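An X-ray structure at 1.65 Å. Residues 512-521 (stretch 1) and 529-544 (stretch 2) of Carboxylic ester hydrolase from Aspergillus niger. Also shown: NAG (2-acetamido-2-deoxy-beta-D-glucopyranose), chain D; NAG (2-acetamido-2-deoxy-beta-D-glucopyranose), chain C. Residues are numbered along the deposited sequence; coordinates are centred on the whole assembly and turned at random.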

# COMPACT_ATOMS: atom_id res chain seq x y z
N GLN A 512 14.20 16.44 1.30
CA GLN A 512 14.36 16.08 -0.12
C GLN A 512 13.01 16.19 -0.83
O GLN A 512 11.97 16.26 -0.15
CB GLN A 512 14.89 14.65 -0.28
CG GLN A 512 16.40 14.58 -0.11
CD GLN A 512 16.98 13.23 -0.50
OE1 GLN A 512 16.52 12.57 -1.43
NE2 GLN A 512 17.98 12.83 0.25
N GLN A 513 13.08 16.31 -2.13
CA GLN A 513 11.90 16.37 -2.99
C GLN A 513 11.83 15.10 -3.83
O GLN A 513 12.88 14.63 -4.30
CB GLN A 513 11.94 17.64 -3.82
CG GLN A 513 11.87 18.93 -2.97
CD GLN A 513 10.61 18.97 -2.12
OE1 GLN A 513 9.53 18.75 -2.64
NE2 GLN A 513 10.75 19.29 -0.84
N LEU A 514 10.61 14.64 -4.13
CA LEU A 514 10.39 13.46 -5.04
C LEU A 514 9.76 13.90 -6.33
O LEU A 514 8.76 14.65 -6.35
CB LEU A 514 9.54 12.43 -4.31
CG LEU A 514 9.93 12.01 -2.91
CD1 LEU A 514 8.89 11.04 -2.34
CD2 LEU A 514 11.30 11.35 -2.88
N CYS A 515 10.37 13.49 -7.46
CA CYS A 515 9.87 13.76 -8.83
C CYS A 515 8.54 13.04 -9.06
O CYS A 515 8.36 11.90 -8.56
CB CYS A 515 10.88 13.28 -9.88
SG CYS A 515 12.45 14.19 -9.77
N ALA A 516 7.64 13.70 -9.76
CA ALA A 516 6.33 13.19 -10.19
C ALA A 516 6.52 12.44 -11.49
O ALA A 516 7.05 13.00 -12.46
CB ALA A 516 5.33 14.30 -10.39
N TRP A 517 6.07 11.20 -11.50
CA TRP A 517 5.97 10.38 -12.73
C TRP A 517 5.34 11.22 -13.81
O TRP A 517 4.36 11.93 -13.57
CB TRP A 517 5.13 9.11 -12.44
CG TRP A 517 5.02 8.20 -13.62
CD1 TRP A 517 4.01 8.11 -14.51
CD2 TRP A 517 6.06 7.32 -14.10
NE1 TRP A 517 4.34 7.22 -15.51
CE2 TRP A 517 5.60 6.75 -15.29
CE3 TRP A 517 7.36 7.03 -13.66
CZ2 TRP A 517 6.38 5.87 -16.05
CZ3 TRP A 517 8.12 6.13 -14.39
CH2 TRP A 517 7.64 5.60 -15.58
N PRO A 518 5.77 11.16 -15.09
CA PRO A 518 6.84 10.28 -15.60
C PRO A 518 8.26 10.84 -15.61
O PRO A 518 9.14 10.20 -16.21
CB PRO A 518 6.38 10.09 -17.05
CG PRO A 518 5.79 11.42 -17.42
CD PRO A 518 5.10 11.89 -16.16
N LEU A 519 8.48 11.93 -14.89
CA LEU A 519 9.85 12.46 -14.71
C LEU A 519 10.58 11.54 -13.74
O LEU A 519 9.97 10.88 -12.86
CB LEU A 519 9.77 13.91 -14.19
CG LEU A 519 9.01 14.88 -15.10
CD1 LEU A 519 8.89 16.24 -14.42
CD2 LEU A 519 9.70 15.01 -16.46
N ARG A 520 11.91 11.50 -13.86
CA ARG A 520 12.79 10.74 -12.94
C ARG A 520 13.84 11.68 -12.34
O ARG A 520 14.20 12.68 -12.99
CB ARG A 520 13.56 9.62 -13.65
CG ARG A 520 12.78 8.67 -14.53
CD ARG A 520 11.60 8.02 -13.86
NE ARG A 520 11.91 7.29 -12.66
CZ ARG A 520 11.25 7.46 -11.49
NH1 ARG A 520 10.28 8.37 -11.38
NH2 ARG A 520 11.57 6.72 -10.47
N PRO A 521 14.39 11.37 -11.15
CA PRO A 521 15.37 12.24 -10.51
C PRO A 521 16.76 12.08 -11.15
O PRO A 521 17.17 10.98 -11.46
CB PRO A 521 15.41 11.78 -9.06
CG PRO A 521 14.96 10.33 -9.13
CD PRO A 521 13.94 10.31 -10.24
N THR A 529 22.48 19.38 -6.70
CA THR A 529 21.21 19.94 -7.22
C THR A 529 20.41 18.85 -7.92
O THR A 529 20.96 18.16 -8.80
CB THR A 529 21.46 21.16 -8.11
OG1 THR A 529 22.15 20.69 -9.26
CG2 THR A 529 22.27 22.21 -7.37
N MET A 530 19.15 18.70 -7.52
CA MET A 530 18.28 17.64 -8.08
C MET A 530 17.39 18.23 -9.18
O MET A 530 16.83 19.31 -9.02
CB MET A 530 17.44 17.00 -6.98
CG MET A 530 16.88 15.68 -7.44
SD MET A 530 15.60 15.05 -6.38
CE MET A 530 14.20 15.89 -7.09
N GLU A 531 17.33 17.55 -10.31
CA GLU A 531 16.41 17.88 -11.40
C GLU A 531 15.46 16.69 -11.61
O GLU A 531 15.79 15.56 -11.20
CB GLU A 531 17.19 18.13 -12.68
CG GLU A 531 18.31 19.13 -12.46
CD GLU A 531 19.15 19.40 -13.69
OE1 GLU A 531 20.09 20.23 -13.58
OE2 GLU A 531 18.90 18.77 -14.75
N CYS A 532 14.31 16.98 -12.18
CA CYS A 532 13.31 15.97 -12.57
C CYS A 532 13.31 15.95 -14.09
O CYS A 532 12.93 16.95 -14.69
CB CYS A 532 11.95 16.31 -11.97
SG CYS A 532 11.96 16.25 -10.17
N VAL A 533 13.76 14.85 -14.68
CA VAL A 533 14.07 14.81 -16.13
C VAL A 533 13.18 13.81 -16.84
O VAL A 533 12.78 12.81 -16.27
CB VAL A 533 15.55 14.50 -16.39
CG1 VAL A 533 16.44 15.49 -15.66
CG2 VAL A 533 15.90 13.08 -16.03
N TYR A 534 12.94 14.10 -18.10
CA TYR A 534 12.22 13.23 -19.04
C TYR A 534 13.23 12.34 -19.76
O TYR A 534 14.03 12.87 -20.52
CB TYR A 534 11.41 14.03 -20.03
CG TYR A 534 10.46 13.15 -20.79
CD1 TYR A 534 10.86 12.52 -21.96
CD2 TYR A 534 9.16 12.93 -20.35
CE1 TYR A 534 10.01 11.67 -22.65
CE2 TYR A 534 8.30 12.09 -21.03
CZ TYR A 534 8.73 11.43 -22.17
OH TYR A 534 7.90 10.62 -22.88
N ASN A 535 13.14 11.04 -19.58
CA ASN A 535 14.10 10.07 -20.19
C ASN A 535 13.32 8.88 -20.74
O ASN A 535 12.86 8.06 -19.95
CB ASN A 535 15.14 9.65 -19.18
CG ASN A 535 16.23 8.79 -19.79
OD1 ASN A 535 16.14 7.59 -19.72
ND2 ASN A 535 17.23 9.41 -20.41
N GLN A 536 13.07 8.88 -22.03
CA GLN A 536 12.19 7.89 -22.69
C GLN A 536 12.67 6.46 -22.39
O GLN A 536 11.83 5.58 -22.15
CB GLN A 536 12.10 8.13 -24.18
CG GLN A 536 10.98 7.33 -24.82
CD GLN A 536 9.64 7.81 -24.31
OE1 GLN A 536 9.27 8.98 -24.49
NE2 GLN A 536 8.91 6.92 -23.66
N ARG A 537 13.96 6.21 -22.45
CA ARG A 537 14.50 4.86 -22.23
C ARG A 537 14.11 4.39 -20.82
O ARG A 537 13.71 3.21 -20.64
CB ARG A 537 16.02 4.90 -22.44
CG ARG A 537 16.70 3.55 -22.48
CD ARG A 537 18.17 3.73 -22.92
NE ARG A 537 18.99 4.20 -21.83
CZ ARG A 537 19.75 3.43 -21.03
NH1 ARG A 537 20.40 3.99 -20.03
NH2 ARG A 537 19.90 2.13 -21.23
N SER A 538 14.25 5.25 -19.82
CA SER A 538 13.86 4.91 -18.43
C SER A 538 12.35 4.68 -18.37
O SER A 538 11.94 3.71 -17.73
CB SER A 538 14.31 5.99 -17.48
OG SER A 538 15.72 6.01 -17.36
N ILE A 539 11.56 5.59 -18.96
CA ILE A 539 10.08 5.48 -18.87
C ILE A 539 9.69 4.12 -19.45
O ILE A 539 8.87 3.43 -18.85
CB ILE A 539 9.41 6.65 -19.59
CG1 ILE A 539 9.66 7.94 -18.79
CG2 ILE A 539 7.95 6.40 -19.86
CD1 ILE A 539 9.39 9.17 -19.59
N ASP A 540 10.30 3.75 -20.58
CA ASP A 540 9.92 2.49 -21.28
C ASP A 540 10.25 1.30 -20.40
O ASP A 540 9.54 0.28 -20.52
CB ASP A 540 10.62 2.36 -22.63
CG ASP A 540 10.17 3.33 -23.69
OD1 ASP A 540 9.17 4.06 -23.50
OD2 ASP A 540 10.91 3.42 -24.71
N SER A 541 11.26 1.36 -19.54
CA SER A 541 11.68 0.23 -18.68
C SER A 541 10.59 -0.10 -17.64
O SER A 541 10.63 -1.19 -17.10
CB SER A 541 12.97 0.42 -17.99
OG SER A 541 12.90 1.38 -16.93
N TRP A 542 9.68 0.85 -17.37
CA TRP A 542 8.62 0.67 -16.35
C TRP A 542 7.35 0.13 -17.00
O TRP A 542 6.33 0.00 -16.25
CB TRP A 542 8.29 2.01 -15.67
CG TRP A 542 9.32 2.54 -14.74
CD1 TRP A 542 10.26 3.49 -15.02
CD2 TRP A 542 9.47 2.23 -13.35
NE1 TRP A 542 11.02 3.74 -13.93
CE2 TRP A 542 10.54 3.01 -12.86
CE3 TRP A 542 8.85 1.33 -12.49
CZ2 TRP A 542 10.99 2.91 -11.55
CZ3 TRP A 542 9.27 1.24 -11.19
CH2 TRP A 542 10.33 2.03 -10.72
N HIS A 543 7.33 -0.06 -18.30
CA HIS A 543 6.11 -0.43 -19.04
C HIS A 543 6.26 -1.88 -19.50
O HIS A 543 7.29 -2.20 -20.11
CB HIS A 543 5.85 0.47 -20.21
CG HIS A 543 5.52 1.88 -19.84
ND1 HIS A 543 5.60 2.91 -20.75
CD2 HIS A 543 5.06 2.41 -18.68
CE1 HIS A 543 5.21 4.04 -20.16
NE2 HIS A 543 4.88 3.77 -18.89
N TYR A 544 5.24 -2.69 -19.26
CA TYR A 544 5.30 -4.13 -19.56
C TYR A 544 4.13 -4.54 -20.45
O TYR A 544 3.00 -4.14 -20.28
CB TYR A 544 5.38 -4.96 -18.29
CG TYR A 544 6.65 -4.69 -17.54
CD1 TYR A 544 7.81 -5.37 -17.86
CD2 TYR A 544 6.72 -3.70 -16.57
CE1 TYR A 544 9.00 -5.12 -17.21
CE2 TYR A 544 7.91 -3.44 -15.90
CZ TYR A 544 9.06 -4.14 -16.24
OH TYR A 544 10.24 -3.89 -15.60
C1 NAG D . 12.08 17.64 -22.84
C2 NAG D . 13.17 17.80 -21.81
C3 NAG D . 14.15 18.89 -22.24
C4 NAG D . 14.60 18.67 -23.67
C5 NAG D . 13.38 18.55 -24.59
C6 NAG D . 13.78 18.34 -26.05
C7 NAG D . 12.94 17.54 -19.41
C8 NAG D . 12.25 18.02 -18.17
N2 NAG D . 12.62 18.20 -20.53
O3 NAG D . 15.29 18.85 -21.38
O4 NAG D . 15.38 19.79 -24.06
O5 NAG D . 12.65 17.41 -24.13
O6 NAG D . 14.38 17.03 -26.12
O7 NAG D . 13.71 16.58 -19.37
C1 NAG C . 7.45 15.25 -23.57
C2 NAG C . 8.40 15.51 -24.71
C3 NAG C . 9.81 15.57 -24.17
C4 NAG C . 9.89 16.67 -23.17
C5 NAG C . 8.88 16.38 -22.03
C6 NAG C . 8.89 17.46 -20.98
C7 NAG C . 7.81 14.68 -26.90
C8 NAG C . 7.60 13.53 -27.82
N2 NAG C . 8.22 14.45 -25.66
O3 NAG C . 10.73 15.75 -25.24
O4 NAG C . 11.15 16.53 -22.55
O5 NAG C . 7.60 16.26 -22.59
O6 NAG C . 8.24 17.01 -19.79
O7 NAG C . 7.63 15.81 -27.26
O HOH W 1 11.69 10.43 -17.24

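Arg-520, Trp-517 and Met-530 cover the most surface in this contact, which buries 754 Å² in all, both sides summed.

Arg-520 joins the stretches through its backbone. It pairs with Val-533 in an antiparallel bridge closed by two hydrogen bonds. Arg-520 N donates to Val-533 O at 2.9 Å, and Val-533 N donates to Arg-520 O at 2.8 Å. Both are nearly straight. The two side chains lie on the same face of the sheet. The Arg-520 side chain folds back, with chi1, chi2 and chi3 all m. This lets Arg-520 NH1 donate to Leu-519 O at 2.9 Å. NE and NH2 are hydrogen-bonded elsewhere in the structure, so the buried charge does not lack polar partners.

Trp-517 precedes a cis peptide bond to Pro-518. Its CB points sideways, but the t rotamer brings the ring end nearer the other stretch. There its edge meets the face of Trp-542, with planes at 78° and Trp-517 CH2 3.4 Å from Trp-542 CD1. Trp-517 CZ2 also packs 4.2 Å from Ile-539 CG2. Large flat rings suit this buried site. The indole NE1 atoms of both tryptophans are hydrogen-bonded elsewhere.

Met-530 reaches across with a long, flexible side chain. Met-530 CE lies 3.3 Å from Gln-513 O and 3.6 Å from Cys-515 SG, and Met-530 SD lies 4.2 Å from Pro-521 CB. Beside it, a disulfide locks the stretches covalently: Cys-515 SG to Cys-532 SG is 2.2 Å, with chi3 at -83°. Leu-519 CD1 covers Cys-532 CB at 3.9 Å.

Next to the bridge, one water links the two stretches. It donates to Pro-518 O and Val-533 O and accepts from Asn-535 N, each at 2.8 Å. Asn-535 then caps the helix: Asn-535 OD1 accepts from Ser-538 N at 3.0 Å.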